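Local atomic coordinates of thioesterase domain-containing protein (Chromobacterium violaceum, PDB entry 4RMM), a protein that is of unknown function but belongs to the hotdog-fold thioesterase superfamily and may hydrolyse acyl-CoA thioesters. Residues T113-K117 with R118-V122. Sequence-based numbering, arbitrary orientation.
Sequences TKQGK and RVAHV
The backbones of Thr113 and Lys114 both hydrogen-bond to His121, between two antiparallel strand segments, 113-115 and 119-122, whose axes come within 4.9 Å at an angle of 167°. They form the turn end of a beta hairpin in the antiparallel sheet of a hotdog-family domain, and illustrate how a hairpin can be tied through its backbone while its side chains sort onto two faces. His121 takes part in two backbone bonds: its O accepts from Thr113 N at 2.8 Å, a bent bond (140° at the hydrogen), and its N donates to Lys114 O at 3.0 Å, a straighter one. Nearer the turn, Gln115 CA lies 3.6 Å from Val119 O in a CA-H...O contact. Gln115 and Ala120 project to the face carrying helix 67-80, where Ala120 meets Leu78; Gln115 CG comes no closer than 4.4 Å to Ala120 CB and its side chain reaches Arg82. Lys114 and His121 occupy the other face. With CG anti to the backbone N (chi1 176°), the Lys114 chain then bends at each further torsion and runs along the hairpin toward Val119, bringing NZ 4.4 Å from Val119 CB. His121 directs its imidazole elsewhere, into an edge-to-face arrangement with His141 on the adjoining strand. At the exposed turn, the side chains of Lys117 and Arg118 cross at a slant, their like-charged ends apart. Arg118 is anchored outside the hairpin, NE donating to Leu144 O, while its aliphatic part folds back against the preceding peptide, CD lying 3.6 Å from Lys117 O.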
ATOM      1  N   THR A 113      -0.994  12.107 -16.157  1.00 83.29           N
ATOM      2  CA  THR A 113      -0.475  11.954 -17.531  1.00 83.77           C
ATOM      3  C   THR A 113      -1.398  11.979 -18.732  1.00 91.99           C
ATOM      4  O   THR A 113      -1.159  12.701 -19.698  1.00107.50           O
ATOM      5  CB  THR A 113       0.310  10.682 -17.674  1.00 93.10           C
ATOM      6  OG1 THR A 113       1.485  10.756 -16.863  1.00 92.66           O
ATOM      7  CG2 THR A 113       0.695  10.488 -19.137  1.00 98.22           C
ATOM      8  N   LYS A 114      -2.372  11.083 -18.721  1.00 91.68           N
ATOM      9  CA  LYS A 114      -3.353  11.018 -19.778  1.00 87.57           C
ATOM     10  C   LYS A 114      -4.615  11.129 -18.956  1.00 82.06           C
ATOM     11  O   LYS A 114      -4.658  10.619 -17.844  1.00 84.19           O
ATOM     12  CB  LYS A 114      -3.294   9.674 -20.486  1.00 88.86           C
ATOM     13  CG  LYS A 114      -4.354   9.501 -21.551  1.00 91.09           C
ATOM     14  CD  LYS A 114      -5.640   8.934 -20.978  1.00 89.07           C
ATOM     15  CE  LYS A 114      -5.614   7.419 -20.953  1.00 84.62           C
ATOM     16  NZ  LYS A 114      -6.683   6.847 -21.813  1.00 90.84           N
ATOM     17  N   GLN A 115      -5.619  11.821 -19.471  1.00 85.46           N
ATOM     18  CA  GLN A 115      -6.860  11.950 -18.736  1.00 97.49           C
ATOM     19  C   GLN A 115      -8.043  11.975 -19.679  1.00107.83           C
ATOM     20  O   GLN A 115      -8.686  13.005 -19.863  1.00120.05           O
ATOM     21  CB  GLN A 115      -6.855  13.218 -17.870  1.00 96.46           C
ATOM     22  CG  GLN A 115      -8.017  13.306 -16.884  1.00 94.31           C
ATOM     23  CD  GLN A 115      -7.930  14.543 -16.013  1.00 94.42           C
ATOM     24  OE1 GLN A 115      -7.090  15.405 -16.237  1.00 98.72           O
ATOM     25  NE2 GLN A 115      -8.804  14.639 -15.020  1.00 96.31           N
ATOM     26  N   GLY A 116      -8.295  10.819 -20.287  1.00106.45           N
ATOM     27  CA  GLY A 116      -9.420  10.663 -21.186  1.00102.74           C
ATOM     28  C   GLY A 116     -10.711  10.969 -20.453  1.00 98.43           C
ATOM     29  O   GLY A 116     -10.701  11.523 -19.354  1.00 95.08           O
ATOM     30  N   LYS A 117     -11.829  10.607 -21.052  1.00 98.63           N
ATOM     31  CA  LYS A 117     -13.089  10.902 -20.418  1.00105.28           C
ATOM     32  C   LYS A 117     -13.408  10.018 -19.221  1.00 92.61           C
ATOM     33  O   LYS A 117     -14.060  10.461 -18.281  1.00 89.98           O
ATOM     34  CB  LYS A 117     -14.219  10.763 -21.465  1.00108.72           C
ATOM     35  CG  LYS A 117     -15.629  10.777 -20.900  1.00106.54           C
ATOM     36  CD  LYS A 117     -16.395  11.992 -21.384  1.00114.62           C
ATOM     37  CE  LYS A 117     -17.747  11.596 -21.944  1.00118.93           C
ATOM     38  NZ  LYS A 117     -18.530  10.857 -20.924  1.00116.16           N
ATOM     39  N   ARG A 118     -12.898   8.793 -19.217  1.00 81.08           N
ATOM     40  CA  ARG A 118     -13.260   7.866 -18.155  1.00 79.28           C
ATOM     41  C   ARG A 118     -12.109   7.295 -17.372  1.00 78.43           C
ATOM     42  O   ARG A 118     -12.314   6.694 -16.323  1.00 66.60           O
ATOM     43  CB  ARG A 118     -14.045   6.695 -18.811  1.00 74.62           C
ATOM     44  CG  ARG A 118     -15.321   7.090 -19.551  1.00 77.05           C
ATOM     45  CD  ARG A 118     -16.332   7.726 -18.624  1.00 79.51           C
ATOM     46  NE  ARG A 118     -16.557   6.932 -17.421  1.00 72.47           N
ATOM     47  CZ  ARG A 118     -17.446   5.948 -17.317  1.00 74.39           C
ATOM     48  NH1 ARG A 118     -18.217   5.624 -18.338  1.00 77.70           N
ATOM     49  NH2 ARG A 118     -17.567   5.292 -16.176  1.00 68.99           N
ATOM     50  N   VAL A 119     -10.900   7.529 -17.863  1.00 70.35           N
ATOM     51  CA  VAL A 119      -9.705   6.974 -17.250  1.00 66.19           C
ATOM     52  C   VAL A 119      -8.631   8.012 -17.021  1.00 75.36           C
ATOM     53  O   VAL A 119      -8.298   8.771 -17.920  1.00 70.17           O
ATOM     54  CB  VAL A 119      -9.083   5.928 -18.184  1.00 78.16           C
ATOM     55  CG1 VAL A 119      -8.121   5.060 -17.417  1.00 71.02           C
ATOM     56  CG2 VAL A 119     -10.166   5.115 -18.862  1.00 89.98           C
ATOM     57  N   ALA A 120      -8.061   8.015 -15.823  1.00 66.78           N
ATOM     58  CA  ALA A 120      -6.999   8.942 -15.484  1.00 59.84           C
ATOM     59  C   ALA A 120      -5.777   8.111 -15.128  1.00 51.76           C
ATOM     60  O   ALA A 120      -5.894   7.095 -14.445  1.00 52.91           O
ATOM     61  CB  ALA A 120      -7.418   9.809 -14.295  1.00 49.27           C
ATOM     62  N   HIS A 121      -4.612   8.538 -15.618  1.00 49.17           N
ATOM     63  CA  HIS A 121      -3.342   7.863 -15.371  1.00 54.01           C
ATOM     64  C   HIS A 121      -2.501   8.792 -14.513  1.00 47.81           C
ATOM     65  O   HIS A 121      -2.226   9.923 -14.898  1.00 65.77           O
ATOM     66  CB  HIS A 121      -2.636   7.563 -16.697  1.00 61.29           C
ATOM     67  CG  HIS A 121      -1.453   6.653 -16.564  1.00 83.32           C
ATOM     68  ND1 HIS A 121      -0.887   6.009 -17.643  1.00 89.53           N
ATOM     69  CD2 HIS A 121      -0.726   6.284 -15.484  1.00 93.15           C
ATOM     70  CE1 HIS A 121       0.137   5.282 -17.233  1.00 87.39           C
ATOM     71  NE2 HIS A 121       0.258   5.430 -15.926  1.00 86.50           N
ATOM     72  N   VAL A 122      -2.105   8.301 -13.345  1.00 47.73           N
ATOM     73  CA  VAL A 122      -1.340   9.070 -12.372  1.00 50.42           C
ATOM     74  C   VAL A 122       0.091   8.558 -12.165  1.00 61.48           C
ATOM     75  O   VAL A 122       0.323   7.351 -12.132  1.00 64.03           O
ATOM     76  CB  VAL A 122      -2.060   9.037 -10.991  1.00 53.06           C
ATOM     77  CG1 VAL A 122      -1.302   9.853  -9.951  1.00 42.18           C
ATOM     78  CG2 VAL A 122      -3.477   9.544 -11.138  1.00 59.67           C
TER